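Glycosyl hydrolase family 2, TIM barrel domain protein (Faecalibacterium prausnitzii A2-165, PDB 6ED2) probably hydrolyses beta-glucuronides, releasing glucuronic acid, as a gut bacterial beta-glucuronidase of glycosyl hydrolase family 2. Local coordinates at residues Asp109-Phe114 with Asp141-Asn146; Ala103-Trp108 with Val200-Leu205; Ser312-Arg317 with Leu622-Lys627; Gly305-Asn310 with Pro530-Glu535. One frame throughout, in Å; residues are numbered along the deposited sequence.

Contact 1: residues Asp109-Phe114 with Asp141-Asn146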
loop_
_atom_site.group_PDB
_atom_site.type_symbol
_atom_site.label_atom_id
_atom_site.label_comp_id
_atom_site.label_asym_id
_atom_site.label_seq_id
_atom_site.Cartn_x
_atom_site.Cartn_y
_atom_site.Cartn_z
ATOM N N ASP A 109 -16.086 51.771 14.903
ATOM C CA ASP A 109 -16.989 50.748 14.395
ATOM C C ASP A 109 -16.472 49.366 14.781
ATOM O O ASP A 109 -15.272 49.092 14.686
ATOM C CB ASP A 109 -17.124 50.850 12.877
ATOM C CG ASP A 109 -18.507 51.339 12.443
ATOM O OD1 ASP A 109 -19.433 51.476 13.290
ATOM O OD2 ASP A 109 -18.647 51.620 11.243
ATOM N N ILE A 110 -17.383 48.503 15.219
ATOM C CA ILE A 110 -17.056 47.144 15.639
ATOM C C ILE A 110 -17.657 46.193 14.621
ATOM O O ILE A 110 -18.888 46.116 14.487
ATOM C CB ILE A 110 -17.584 46.812 17.048
ATOM C CG1 ILE A 110 -17.381 47.985 18.019
ATOM C CG2 ILE A 110 -16.878 45.558 17.568
ATOM C CD1 ILE A 110 -15.937 48.383 18.190
ATOM N N VAL A 111 -16.790 45.452 13.925
ATOM C CA VAL A 111 -17.179 44.645 12.776
ATOM C C VAL A 111 -16.550 43.261 12.886
ATOM O O VAL A 111 -15.336 43.146 13.098
ATOM C CB VAL A 111 -16.748 45.314 11.449
ATOM C CG1 VAL A 111 -17.312 44.547 10.258
ATOM C CG2 VAL A 111 -17.157 46.805 11.405
ATOM N N LEU A 112 -17.364 42.221 12.683
ATOM C CA LEU A 112 -16.892 40.843 12.538
ATOM C C LEU A 112 -16.709 40.491 11.065
ATOM O O LEU A 112 -17.592 40.762 10.252
ATOM C CB LEU A 112 -17.892 39.875 13.163
ATOM C CG LEU A 112 -18.083 40.044 14.663
ATOM C CD1 LEU A 112 -19.324 39.299 15.105
ATOM C CD2 LEU A 112 -16.831 39.555 15.401
ATOM N N ARG A 113 -15.570 39.891 10.721
ATOM C CA ARG A 113 -15.333 39.353 9.386
ATOM C C ARG A 113 -15.284 37.829 9.433
ATOM O O ARG A 113 -14.555 37.245 10.250
ATOM C CB ARG A 113 -14.028 39.880 8.782
ATOM C CG ARG A 113 -13.479 38.988 7.634
ATOM C CD ARG A 113 -14.296 39.108 6.311
ATOM N NE ARG A 113 -14.237 40.456 5.738
ATOM C CZ ARG A 113 -13.320 40.882 4.864
ATOM N NH1 ARG A 113 -12.351 40.070 4.435
ATOM N NH2 ARG A 113 -13.364 42.139 4.419
ATOM N N PHE A 114 -16.063 37.193 8.566
ATOM C CA PHE A 114 -15.955 35.767 8.287
ATOM C C PHE A 114 -15.320 35.579 6.914
ATOM O O PHE A 114 -15.886 36.015 5.901
ATOM C CB PHE A 114 -17.321 35.097 8.341
ATOM C CG PHE A 114 -17.974 35.187 9.683
ATOM C CD1 PHE A 114 -17.874 34.136 10.585
ATOM C CD2 PHE A 114 -18.673 36.324 10.054
ATOM C CE1 PHE A 114 -18.462 34.221 11.841
ATOM C CE2 PHE A 114 -19.272 36.417 11.312
ATOM C CZ PHE A 114 -19.162 35.369 12.205
ATOM N N ASP A 141 -19.092 40.580 6.221
ATOM C CA ASP A 141 -18.921 41.301 7.475
ATOM C C ASP A 141 -20.248 41.452 8.214
ATOM O O ASP A 141 -21.328 41.449 7.612
ATOM C CB ASP A 141 -18.325 42.690 7.222
ATOM C CG ASP A 141 -16.868 42.642 6.763
ATOM O OD1 ASP A 141 -16.114 41.741 7.209
ATOM O OD2 ASP A 141 -16.470 43.514 5.950
ATOM N N ALA A 142 -20.156 41.595 9.536
ATOM C CA ALA A 142 -21.302 41.907 10.383
ATOM C C ALA A 142 -20.927 43.070 11.287
ATOM O O ALA A 142 -19.994 42.955 12.093
ATOM C CB ALA A 142 -21.729 40.704 11.222
ATOM N N THR A 143 -21.643 44.186 11.149
ATOM C CA THR A 143 -21.387 45.362 11.971
ATOM C C THR A 143 -22.121 45.215 13.292
ATOM O O THR A 143 -23.330 44.965 13.309
ATOM C CB THR A 143 -21.824 46.635 11.248
ATOM O OG1 THR A 143 -20.857 46.964 10.243
ATOM C CG2 THR A 143 -21.930 47.809 12.224
ATOM N N VAL A 144 -21.391 45.324 14.409
ATOM C CA VAL A 144 -22.034 45.035 15.692
ATOM C C VAL A 144 -21.793 46.183 16.668
ATOM O O VAL A 144 -21.912 46.016 17.889
ATOM C CB VAL A 144 -21.543 43.690 16.262
ATOM C CG1 VAL A 144 -21.865 42.561 15.296
ATOM C CG2 VAL A 144 -20.065 43.742 16.544
ATOM N N THR A 145 -21.491 47.361 16.113
ATOM C CA THR A 145 -21.146 48.539 16.904
ATOM C C THR A 145 -22.161 48.827 18.002
ATOM O O THR A 145 -21.786 49.102 19.148
ATOM C CB THR A 145 -21.021 49.742 15.983
ATOM O OG1 THR A 145 -20.021 49.461 15.006
ATOM C CG2 THR A 145 -20.649 50.997 16.778
ATOM N N ASN A 146 -23.449 48.788 17.674
ATOM C CA ASN A 146 -24.483 49.140 18.639
ATOM C C ASN A 146 -25.104 47.936 19.307
ATOM O O ASN A 146 -26.114 48.091 19.991
ATOM C CB ASN A 146 -25.581 49.967 17.974
ATOM C CG ASN A 146 -25.044 51.233 17.365
ATOM O OD1 ASN A 146 -25.312 51.532 16.206
ATOM N ND2 ASN A 146 -24.248 51.973 18.135
HETATM O O HOH W 1 -19.989 49.527 9.554
#
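Turns at chi2 (73°) and chi3 (64°) bend the Arg113 chain so that NE, rather than the terminal nitrogens, faces Asp141. The salt bridge, Arg113 NE to Asp141 OD1 at 2.7 Å, lies near the guanidinium plane and meets the oxygen on its syn side but tilted out of the carboxylate plane, the two flat groups being turned 26° apart. Far along the pairing, Thr145 OG1 bonds twice: it donates to Asp109 OD1 at 2.7 Å, from above the carboxylate plane, and accepts from Ile110 N at 2.8 Å. A water joins Asp109 OD2 to Thr143 OG1, and Arg209 forms a salt bridge with the same OD2. Between these polar ends Leu112 and Ala142 form a hydrogen-bonded antiparallel pair, flanked by the non-hydrogen-bonded pairs Val111-Thr143 and Arg113-Asp141. Val144 N then donates to Ile110 O, and its methyls pack crosswise on neighbours, CG2 3.8 Å from Ile110 CG2 and CG1 4.1 Å from Leu112 CD1. Strand 109-114 is thus held between strands 140-143 and 200-205 in the antiparallel sheet of the sugar-binding domain, with Leu112, Ala142 and Val144 packed against strands 120-125 and 128-134.

Contact 2: residues Ala103-Trp108 with Val200-Leu205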
loop_
_atom_site.group_PDB
_atom_site.type_symbol
_atom_site.label_atom_id
_atom_site.label_comp_id
_atom_site.label_asym_id
_atom_site.label_seq_id
_atom_site.Cartn_x
_atom_site.Cartn_y
_atom_site.Cartn_z
ATOM N N ALA A 103 -13.045 48.343 26.447
ATOM C CA ALA A 103 -13.651 49.645 26.699
ATOM C C ALA A 103 -13.126 50.696 25.730
ATOM O O ALA A 103 -13.891 51.521 25.225
ATOM C CB ALA A 103 -13.379 50.076 28.139
ATOM N N GLU A 104 -11.821 50.680 25.465
ATOM C CA GLU A 104 -11.125 51.661 24.655
ATOM C C GLU A 104 -11.397 51.510 23.143
ATOM O O GLU A 104 -10.764 52.219 22.352
ATOM C CB GLU A 104 -9.620 51.589 24.929
ATOM C CG GLU A 104 -8.936 50.307 24.460
ATOM C CD GLU A 104 -8.865 49.200 25.532
ATOM O OE1 GLU A 104 -9.491 49.332 26.621
ATOM O OE2 GLU A 104 -8.168 48.190 25.259
ATOM N N TRP A 105 -12.301 50.615 22.741
ATOM C CA TRP A 105 -12.814 50.575 21.380
ATOM C C TRP A 105 -14.058 51.437 21.193
ATOM O O TRP A 105 -14.513 51.599 20.052
ATOM C CB TRP A 105 -13.117 49.128 20.979
ATOM C CG TRP A 105 -11.884 48.404 20.581
ATOM C CD1 TRP A 105 -10.603 48.811 20.786
ATOM C CD2 TRP A 105 -11.804 47.156 19.890
ATOM N NE1 TRP A 105 -9.727 47.896 20.262
ATOM C CE2 TRP A 105 -10.441 46.862 19.721
ATOM C CE3 TRP A 105 -12.758 46.258 19.395
ATOM C CZ2 TRP A 105 -10.002 45.714 19.070
ATOM C CZ3 TRP A 105 -12.323 45.122 18.760
ATOM C CH2 TRP A 105 -10.956 44.855 18.606
ATOM N N SER A 106 -14.615 51.982 22.275
ATOM C CA SER A 106 -15.763 52.881 22.189
ATOM C C SER A 106 -15.495 54.005 21.195
ATOM O O SER A 106 -14.433 54.630 21.219
ATOM C CB SER A 106 -16.065 53.468 23.572
ATOM O OG SER A 106 -17.445 53.741 23.722
ATOM N N GLY A 107 -16.457 54.253 20.307
ATOM C CA GLY A 107 -16.291 55.244 19.268
ATOM C C GLY A 107 -15.795 54.703 17.940
ATOM O O GLY A 107 -15.955 55.372 16.914
ATOM N N TRP A 108 -15.186 53.527 17.930
ATOM C CA TRP A 108 -14.855 52.835 16.700
ATOM C C TRP A 108 -16.069 52.061 16.201
ATOM O O TRP A 108 -16.968 51.714 16.968
ATOM C CB TRP A 108 -13.735 51.836 16.938
ATOM C CG TRP A 108 -12.339 52.223 16.644
ATOM C CD1 TRP A 108 -11.691 52.087 15.457
ATOM C CD2 TRP A 108 -11.364 52.694 17.581
ATOM N NE1 TRP A 108 -10.380 52.483 15.582
ATOM C CE2 TRP A 108 -10.154 52.859 16.879
ATOM C CE3 TRP A 108 -11.406 53.024 18.936
ATOM C CZ2 TRP A 108 -8.993 53.329 17.485
ATOM C CZ3 TRP A 108 -10.250 53.495 19.540
ATOM C CH2 TRP A 108 -9.060 53.640 18.812
ATOM N N VAL A 200 -11.771 33.916 11.172
ATOM C CA VAL A 200 -12.785 34.857 11.643
ATOM C C VAL A 200 -12.073 35.981 12.391
ATOM O O VAL A 200 -11.075 35.740 13.082
ATOM C CB VAL A 200 -13.809 34.147 12.551
ATOM C CG1 VAL A 200 -14.856 35.130 13.117
ATOM C CG2 VAL A 200 -14.460 32.952 11.809
ATOM N N TRP A 201 -12.566 37.210 12.245
ATOM C CA TRP A 201 -11.844 38.365 12.759
ATOM C C TRP A 201 -12.777 39.329 13.465
ATOM O O TRP A 201 -13.926 39.537 13.061
ATOM C CB TRP A 201 -11.133 39.160 11.666
ATOM C CG TRP A 201 -10.220 38.388 10.803
ATOM C CD1 TRP A 201 -10.525 37.806 9.610
ATOM C CD2 TRP A 201 -8.828 38.134 11.034
ATOM N NE1 TRP A 201 -9.409 37.202 9.078
ATOM C CE2 TRP A 201 -8.353 37.390 9.929
ATOM C CE3 TRP A 201 -7.939 38.454 12.070
ATOM C CZ2 TRP A 201 -7.023 36.965 9.826
ATOM C CZ3 TRP A 201 -6.614 38.037 11.965
ATOM C CH2 TRP A 201 -6.174 37.290 10.857
ATOM N N LEU A 202 -12.242 39.945 14.506
ATOM C CA LEU A 202 -12.892 41.029 15.216
ATOM C C LEU A 202 -12.098 42.288 14.912
ATOM O O LEU A 202 -10.872 42.311 15.088
ATOM C CB LEU A 202 -12.953 40.751 16.724
ATOM C CG LEU A 202 -13.483 41.854 17.646
ATOM C CD1 LEU A 202 -14.971 42.061 17.449
ATOM C CD2 LEU A 202 -13.176 41.543 19.113
ATOM N N MET A 203 -12.789 43.315 14.420
ATOM C CA MET A 203 -12.133 44.517 13.935
ATOM C C MET A 203 -12.681 45.746 14.647
ATOM O O MET A 203 -13.872 45.814 14.959
ATOM C CB MET A 203 -12.333 44.661 12.420
ATOM C CG MET A 203 -11.728 43.519 11.599
ATOM S SD MET A 203 -12.075 43.658 9.821
ATOM C CE MET A 203 -13.816 43.329 9.808
ATOM N N ALA A 204 -11.809 46.718 14.895
ATOM C CA ALA A 204 -12.223 48.066 15.257
ATOM C C ALA A 204 -11.799 48.973 14.111
ATOM O O ALA A 204 -10.610 49.041 13.781
ATOM C CB ALA A 204 -11.604 48.514 16.584
ATOM N N LEU A 205 -12.776 49.615 13.465
ATOM C CA LEU A 205 -12.524 50.403 12.261
ATOM C C LEU A 205 -13.070 51.814 12.435
ATOM O O LEU A 205 -14.124 51.998 13.058
ATOM C CB LEU A 205 -13.181 49.749 11.038
ATOM C CG LEU A 205 -12.881 48.268 10.808
ATOM C CD1 LEU A 205 -13.778 47.712 9.735
ATOM C CD2 LEU A 205 -11.420 48.082 10.442
#
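CH-pi contacts dominate the meeting of Trp105 and Trp108 with Ala204, whose single methyl serves two indoles. Ala204 CB sits 3.7 Å from the centroid of the Trp105 six-membered ring, almost directly above it, and 4.0 Å from the centroid of the Trp108 five-membered ring, again over a face, so the methyl is shared between the faces of two indoles. Plain van der Waals contacts follow at the ring edges. A chi1 of -80° sets Trp105 CG opposite its own carbonyl carbon, and the indole extends along the strand until CZ3 comes 3.6 Å from Leu202 CG, near the ring plane. Trp108 turns its CD1 edge to the backbone, 3.3 Å from Leu205 C. With a serine at Trp105, the Ala204 methyl would probably be left with Trp108 alone, Leu202 CG would lose its partner at the CZ3 edge, and a gap would open beneath the loop.

In the fold, the 103-108 loop links strands 92-101 and 109-114 of the antiparallel sheet of the sugar-binding domain and folds over strand 200-205, which pairs with 38-51 on one side and 109-114 on the other. Backbone hydrogen bonding shapes the loop itself: a type II turn from Trp105 to Trp108 is closed by Trp108 N to Trp105 O at 2.9 Å, with Gly107 at positive phi. The polar ends of the loop look elsewhere. Trp108 NE1 donates to Thr36 O, and Glu104 makes a salt bridge with Arg38 of the second subunit, placing this loop at a subunit boundary.

Contact 3: residues Ser312-Arg317 with Leu622-Lys627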
loop_
_atom_site.group_PDB
_atom_site.type_symbol
_atom_site.label_atom_id
_atom_site.label_comp_id
_atom_site.label_asym_id
_atom_site.label_seq_id
_atom_site.Cartn_x
_atom_site.Cartn_y
_atom_site.Cartn_z
ATOM N N SER A 312 5.285 39.701 -22.641
ATOM C CA SER A 312 5.949 38.484 -23.095
ATOM C C SER A 312 5.034 37.273 -22.942
ATOM O O SER A 312 4.323 37.154 -21.939
ATOM C CB SER A 312 7.248 38.228 -22.320
ATOM O OG SER A 312 8.329 38.898 -22.932
ATOM N N PRO A 313 5.039 36.354 -23.908
ATOM C CA PRO A 313 4.117 35.212 -23.847
ATOM C C PRO A 313 4.512 34.211 -22.776
ATOM O O PRO A 313 5.696 33.986 -22.514
ATOM C CB PRO A 313 4.213 34.600 -25.251
ATOM C CG PRO A 313 5.565 35.025 -25.755
ATOM C CD PRO A 313 5.846 36.370 -25.145
ATOM N N VAL A 314 3.500 33.612 -22.145
ATOM C CA VAL A 314 3.696 32.584 -21.126
ATOM C C VAL A 314 2.854 31.376 -21.496
ATOM O O VAL A 314 1.645 31.506 -21.727
ATOM C CB VAL A 314 3.306 33.063 -19.712
ATOM C CG1 VAL A 314 3.478 31.914 -18.724
ATOM C CG2 VAL A 314 4.155 34.235 -19.291
ATOM N N TYR A 315 3.483 30.206 -21.535
ATOM C CA TYR A 315 2.765 28.949 -21.690
ATOM C C TYR A 315 2.389 28.454 -20.296
ATOM O O TYR A 315 3.269 28.169 -19.477
ATOM C CB TYR A 315 3.612 27.921 -22.445
ATOM C CG TYR A 315 2.889 26.615 -22.653
ATOM C CD1 TYR A 315 2.069 26.414 -23.769
ATOM C CD2 TYR A 315 2.984 25.589 -21.714
ATOM C CE1 TYR A 315 1.369 25.207 -23.946
ATOM C CE2 TYR A 315 2.299 24.389 -21.882
ATOM C CZ TYR A 315 1.495 24.204 -22.995
ATOM O OH TYR A 315 0.824 23.006 -23.148
ATOM N N LEU A 316 1.089 28.382 -20.021
ATOM C CA LEU A 316 0.617 28.060 -18.682
ATOM C C LEU A 316 0.801 26.569 -18.416
ATOM O O LEU A 316 0.476 25.730 -19.265
ATOM C CB LEU A 316 -0.859 28.449 -18.528
ATOM C CG LEU A 316 -1.338 29.849 -18.976
ATOM C CD1 LEU A 316 -2.845 30.059 -18.721
ATOM C CD2 LEU A 316 -0.547 30.974 -18.314
ATOM N N ARG A 317 1.336 26.241 -17.241
ATOM C CA ARG A 317 1.490 24.855 -16.804
ATOM C C ARG A 317 1.236 24.804 -15.306
ATOM O O ARG A 317 1.727 25.658 -14.556
ATOM C CB ARG A 317 2.888 24.293 -17.133
ATOM C CG ARG A 317 4.028 24.926 -16.331
ATOM C CD ARG A 317 5.318 24.961 -17.126
ATOM N NE ARG A 317 5.245 25.962 -18.183
ATOM C CZ ARG A 317 6.246 26.263 -19.006
ATOM N NH1 ARG A 317 7.415 25.641 -18.896
ATOM N NH2 ARG A 317 6.077 27.195 -19.942
ATOM N N LEU A 622 10.275 22.701 -20.809
ATOM C CA LEU A 622 9.587 23.622 -21.712
ATOM C C LEU A 622 9.974 25.065 -21.388
ATOM O O LEU A 622 9.904 25.473 -20.216
ATOM C CB LEU A 622 8.073 23.469 -21.602
ATOM C CG LEU A 622 7.461 22.130 -22.007
ATOM C CD1 LEU A 622 5.952 22.143 -21.783
ATOM C CD2 LEU A 622 7.785 21.826 -23.469
ATOM N N PRO A 623 10.369 25.864 -22.376
ATOM C CA PRO A 623 10.639 27.283 -22.111
ATOM C C PRO A 623 9.376 28.009 -21.679
ATOM O O PRO A 623 8.251 27.554 -21.919
ATOM C CB PRO A 623 11.161 27.814 -23.456
ATOM C CG PRO A 623 10.632 26.871 -24.471
ATOM C CD PRO A 623 10.602 25.511 -23.787
ATOM N N VAL A 624 9.573 29.161 -21.027
ATOM C CA VAL A 624 8.427 29.894 -20.489
ATOM C C VAL A 624 7.480 30.312 -21.609
ATOM O O VAL A 624 6.256 30.361 -21.414
ATOM C CB VAL A 624 8.905 31.097 -19.643
ATOM C CG1 VAL A 624 9.866 31.955 -20.422
ATOM C CG2 VAL A 624 7.720 31.931 -19.161
ATOM N N ASP A 625 8.016 30.557 -22.812
ATOM C CA ASP A 625 7.233 30.983 -23.974
ATOM C C ASP A 625 7.075 29.865 -25.007
ATOM O O ASP A 625 7.011 30.118 -26.215
ATOM C CB ASP A 625 7.863 32.221 -24.615
ATOM C CG ASP A 625 9.248 31.946 -25.179
ATOM O OD1 ASP A 625 9.931 31.032 -24.678
ATOM O OD2 ASP A 625 9.652 32.641 -26.132
ATOM N N PHE A 626 7.011 28.624 -24.532
ATOM C CA PHE A 626 6.722 27.475 -25.378
ATOM C C PHE A 626 5.472 27.711 -26.219
ATOM O O PHE A 626 4.524 28.376 -25.782
ATOM C CB PHE A 626 6.540 26.258 -24.479
ATOM C CG PHE A 626 6.225 24.987 -25.205
ATOM C CD1 PHE A 626 5.123 24.228 -24.835
ATOM C CD2 PHE A 626 7.060 24.518 -26.211
ATOM C CE1 PHE A 626 4.832 23.032 -25.477
ATOM C CE2 PHE A 626 6.788 23.317 -26.860
ATOM C CZ PHE A 626 5.664 22.573 -26.500
ATOM N N LYS A 627 5.497 27.172 -27.442
ATOM C CA LYS A 627 4.375 27.135 -28.378
ATOM C C LYS A 627 4.206 28.461 -29.102
ATOM O O LYS A 627 3.190 29.146 -28.920
ATOM C CB LYS A 627 3.065 26.758 -27.683
ATOM C CG LYS A 627 2.223 25.821 -28.510
ATOM C CD LYS A 627 2.767 24.411 -28.407
ATOM C CE LYS A 627 1.679 23.437 -28.695
ATOM N NZ LYS A 627 0.542 23.629 -27.775
HETATM O O HOH W 2 1.293 21.912 -25.811
#
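Pro313 begins the contact, its ring lying alongside the Asp625 side chain with Pro313 CG 3.8 Å from Asp625 CB. Val314 adds a CA-H...O contact to Val624 O, the same carbonyl that receives Tyr315 N at 2.8 Å in a nearly straight bond. Trans at chi1 (-179°), the Tyr315 side chain lays its ring out beside Phe626, which turns an edge to its face in a T-shaped pair: centroids 5.1 Å apart, planes at 74°. Phe626 is itself clasped, Leu622 CD2 over one face and Lys627 CD over the other. A water bridges Tyr315 OH and Lys627 NZ, although the main partners of these groups are Glu577 and Val574 O.

Arg317 closes the segment with a fully engaged guanidinium. NE and NH2 grip Tyr315 O side-on, NH2 also donates to Pro623 O at 3.0 Å, and NH1 reaches Leu622 O at 2.8 Å and Trp619 O as well. Pro623 O takes Phe626 N, which closes a type I turn, from the opposite face. A leucine in place of Arg317 would probably leave the carbonyls of Tyr315, Leu622 and Pro623 without these donors and hold the turn less firmly. Because NH1 also bonds Trp619 O near the C-terminal end of helix 610-621, that end probably favours the buried positive charge; the guanidinium ties the chain's tail to the first barrel strand through directional bonds.

Contact 4: residues Gly305-Asn310 with Pro530-Glu535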
loop_
_atom_site.group_PDB
_atom_site.type_symbol
_atom_site.label_atom_id
_atom_site.label_comp_id
_atom_site.label_asym_id
_atom_site.label_seq_id
_atom_site.Cartn_x
_atom_site.Cartn_y
_atom_site.Cartn_z
ATOM N N GLY A 305 -3.116 35.765 -30.025
ATOM C CA GLY A 305 -3.402 34.407 -29.599
ATOM C C GLY A 305 -2.476 33.862 -28.534
ATOM O O GLY A 305 -2.331 32.639 -28.425
ATOM N N ARG A 306 -1.845 34.742 -27.738
ATOM C CA ARG A 306 -0.925 34.347 -26.679
ATOM C C ARG A 306 -1.297 35.056 -25.382
ATOM O O ARG A 306 -1.796 36.187 -25.401
ATOM C CB ARG A 306 0.522 34.683 -27.046
ATOM C CG ARG A 306 1.019 33.967 -28.280
ATOM C CD ARG A 306 1.567 32.612 -27.913
ATOM N NE ARG A 306 3.016 32.572 -28.072
ATOM C CZ ARG A 306 3.831 31.796 -27.364
ATOM N NH1 ARG A 306 5.137 31.832 -27.592
ATOM N NH2 ARG A 306 3.345 30.982 -26.433
ATOM N N PHE A 307 -1.058 34.370 -24.253
ATOM C CA PHE A 307 -1.108 34.995 -22.928
ATOM C C PHE A 307 0.134 35.863 -22.754
ATOM O O PHE A 307 1.250 35.340 -22.672
ATOM C CB PHE A 307 -1.172 33.938 -21.824
ATOM C CG PHE A 307 -2.411 33.085 -21.862
ATOM C CD1 PHE A 307 -3.649 33.626 -21.563
ATOM C CD2 PHE A 307 -2.334 31.745 -22.216
ATOM C CE1 PHE A 307 -4.804 32.852 -21.634
ATOM C CE2 PHE A 307 -3.480 30.957 -22.276
ATOM C CZ PHE A 307 -4.722 31.514 -21.992
ATOM N N LEU A 308 -0.036 37.181 -22.691
ATOM C CA LEU A 308 1.099 38.089 -22.556
ATOM C C LEU A 308 1.163 38.628 -21.131
ATOM O O LEU A 308 0.233 39.304 -20.670
ATOM C CB LEU A 308 1.012 39.238 -23.554
ATOM C CG LEU A 308 1.181 38.866 -25.033
ATOM C CD1 LEU A 308 1.249 40.139 -25.879
ATOM C CD2 LEU A 308 2.414 37.994 -25.253
ATOM N N LEU A 309 2.265 38.333 -20.450
ATOM C CA LEU A 309 2.563 38.854 -19.125
ATOM C C LEU A 309 3.697 39.854 -19.272
ATOM O O LEU A 309 4.801 39.479 -19.682
ATOM C CB LEU A 309 2.961 37.728 -18.164
ATOM C CG LEU A 309 3.455 38.141 -16.771
ATOM C CD1 LEU A 309 2.383 38.882 -16.011
ATOM C CD2 LEU A 309 3.883 36.910 -15.988
ATOM N N ASN A 310 3.432 41.116 -18.931
ATOM C CA ASN A 310 4.403 42.189 -19.156
ATOM C C ASN A 310 4.887 42.192 -20.605
ATOM O O ASN A 310 6.059 42.428 -20.893
ATOM C CB ASN A 310 5.577 42.080 -18.187
ATOM C CG ASN A 310 5.130 42.144 -16.738
ATOM O OD1 ASN A 310 4.130 42.787 -16.429
ATOM N ND2 ASN A 310 5.849 41.465 -15.851
ATOM N N PRO A 530 -6.516 31.640 -27.771
ATOM C CA PRO A 530 -5.825 30.534 -27.084
ATOM C C PRO A 530 -6.816 29.500 -26.569
ATOM O O PRO A 530 -7.962 29.806 -26.224
ATOM C CB PRO A 530 -5.093 31.219 -25.920
ATOM C CG PRO A 530 -5.165 32.687 -26.180
ATOM C CD PRO A 530 -6.347 32.926 -27.078
ATOM N N LEU A 531 -6.370 28.255 -26.556
ATOM C CA LEU A 531 -7.064 27.182 -25.869
ATOM C C LEU A 531 -6.121 26.613 -24.818
ATOM O O LEU A 531 -4.914 26.488 -25.058
ATOM C CB LEU A 531 -7.515 26.092 -26.854
ATOM C CG LEU A 531 -8.407 24.957 -26.331
ATOM C CD1 LEU A 531 -9.429 24.507 -27.424
ATOM C CD2 LEU A 531 -7.547 23.784 -25.858
ATOM N N ILE A 532 -6.662 26.305 -23.641
ATOM C CA ILE A 532 -5.912 25.608 -22.612
ATOM C C ILE A 532 -6.727 24.415 -22.153
ATOM O O ILE A 532 -7.949 24.348 -22.336
ATOM C CB ILE A 532 -5.564 26.489 -21.400
ATOM C CG1 ILE A 532 -6.800 26.753 -20.545
ATOM C CG2 ILE A 532 -4.919 27.775 -21.833
ATOM C CD1 ILE A 532 -6.441 27.452 -19.242
ATOM N N PHE A 533 -6.028 23.465 -21.545
ATOM C CA PHE A 533 -6.681 22.350 -20.886
ATOM C C PHE A 533 -6.701 22.609 -19.389
ATOM O O PHE A 533 -5.671 22.924 -18.785
ATOM C CB PHE A 533 -5.992 21.034 -21.241
ATOM C CG PHE A 533 -6.245 20.620 -22.667
ATOM C CD1 PHE A 533 -7.310 19.794 -22.979
ATOM C CD2 PHE A 533 -5.452 21.112 -23.700
ATOM C CE1 PHE A 533 -7.568 19.448 -24.300
ATOM C CE2 PHE A 533 -5.688 20.756 -25.022
ATOM C CZ PHE A 533 -6.749 19.935 -25.322
ATOM N N THR A 534 -7.885 22.542 -18.809
ATOM C CA THR A 534 -8.036 22.761 -17.386
ATOM C C THR A 534 -8.284 21.473 -16.614
ATOM O O THR A 534 -8.222 21.495 -15.380
ATOM C CB THR A 534 -9.180 23.756 -17.123
ATOM O OG1 THR A 534 -10.263 23.475 -18.018
ATOM C CG2 THR A 534 -8.692 25.182 -17.344
ATOM N N GLU A 535 -8.580 20.365 -17.294
ATOM C CA GLU A 535 -8.595 19.057 -16.647
ATOM C C GLU A 535 -8.186 17.993 -17.646
ATOM O O GLU A 535 -8.484 18.091 -18.843
ATOM C CB GLU A 535 -9.966 18.679 -16.069
ATOM C CG GLU A 535 -10.399 19.579 -14.949
ATOM C CD GLU A 535 -11.607 19.085 -14.237
ATOM O OE1 GLU A 535 -11.899 17.868 -14.342
ATOM O OE2 GLU A 535 -12.250 19.919 -13.559
#
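Phe307 lays one face of its ring over Pro530, with the pyrrolidine CG above that face and Pro530 CB 4.0 Å from Phe307 CZ. The far edge of the same ring is taken by Ile532, whose CG2 lies near the ring plane at 3.5 Å from Phe307 CE2. Phe307 CB points off to the side, and a chi1 of -63° swings the ring across to the other segment. In Ile532 the CG1 branch takes the position between backbone N and carbonyl carbon (chi1 73°), and CG2 is the branch left to meet the ring.

Strand 531-535 belongs to the parallel eight-stranded TIM barrel, whereas strand 306-309 pairs antiparallel with strands 300-303 and 312-320, the latter being the first strand of the barrel. The contact therefore packs the antiparallel hairpin of strands 300-303 and 306-309 on the start of a barrel strand, at the N-terminal end of the barrel, opposite the end where TIM-barrel active sites open. Phe300, Ile302 and Leu316 also touch the Phe307 ring. Pro530 leans on the backbone too: its CG lies 3.6 Å from Gly305 O, a van der Waals contact, while that oxygen accepts a hydrogen bond from Arg629. Gly305, at positive phi, turns the chain here just before Arg306, whose guanidinium bonds to Gln575 and to the carbonyls of Asp625 and Phe626.

In the fold
The contacts form two clusters on opposite sides of the chain's centre. Contacts 1 and 2, centred about 8 Å apart, share the antiparallel sheet of the sugar-binding domain: strands 109-114 and 200-205 are neighbours, and Asp109 N lies 2.7 Å from Leu205 O, a probable hydrogen bond. Along the chain contact 1 is nested inside the loop closed by contact 2. Contacts 3 and 4, centred about 9 Å apart, interlock at the barrel, where their segments alternate and Val314 N lies 2.9 Å from Phe307 O. Between the clusters, the centres of contacts 1 and 3 stand about 45 Å apart. All four lie away from the magnesium ion bound by Thr239 and Glu241.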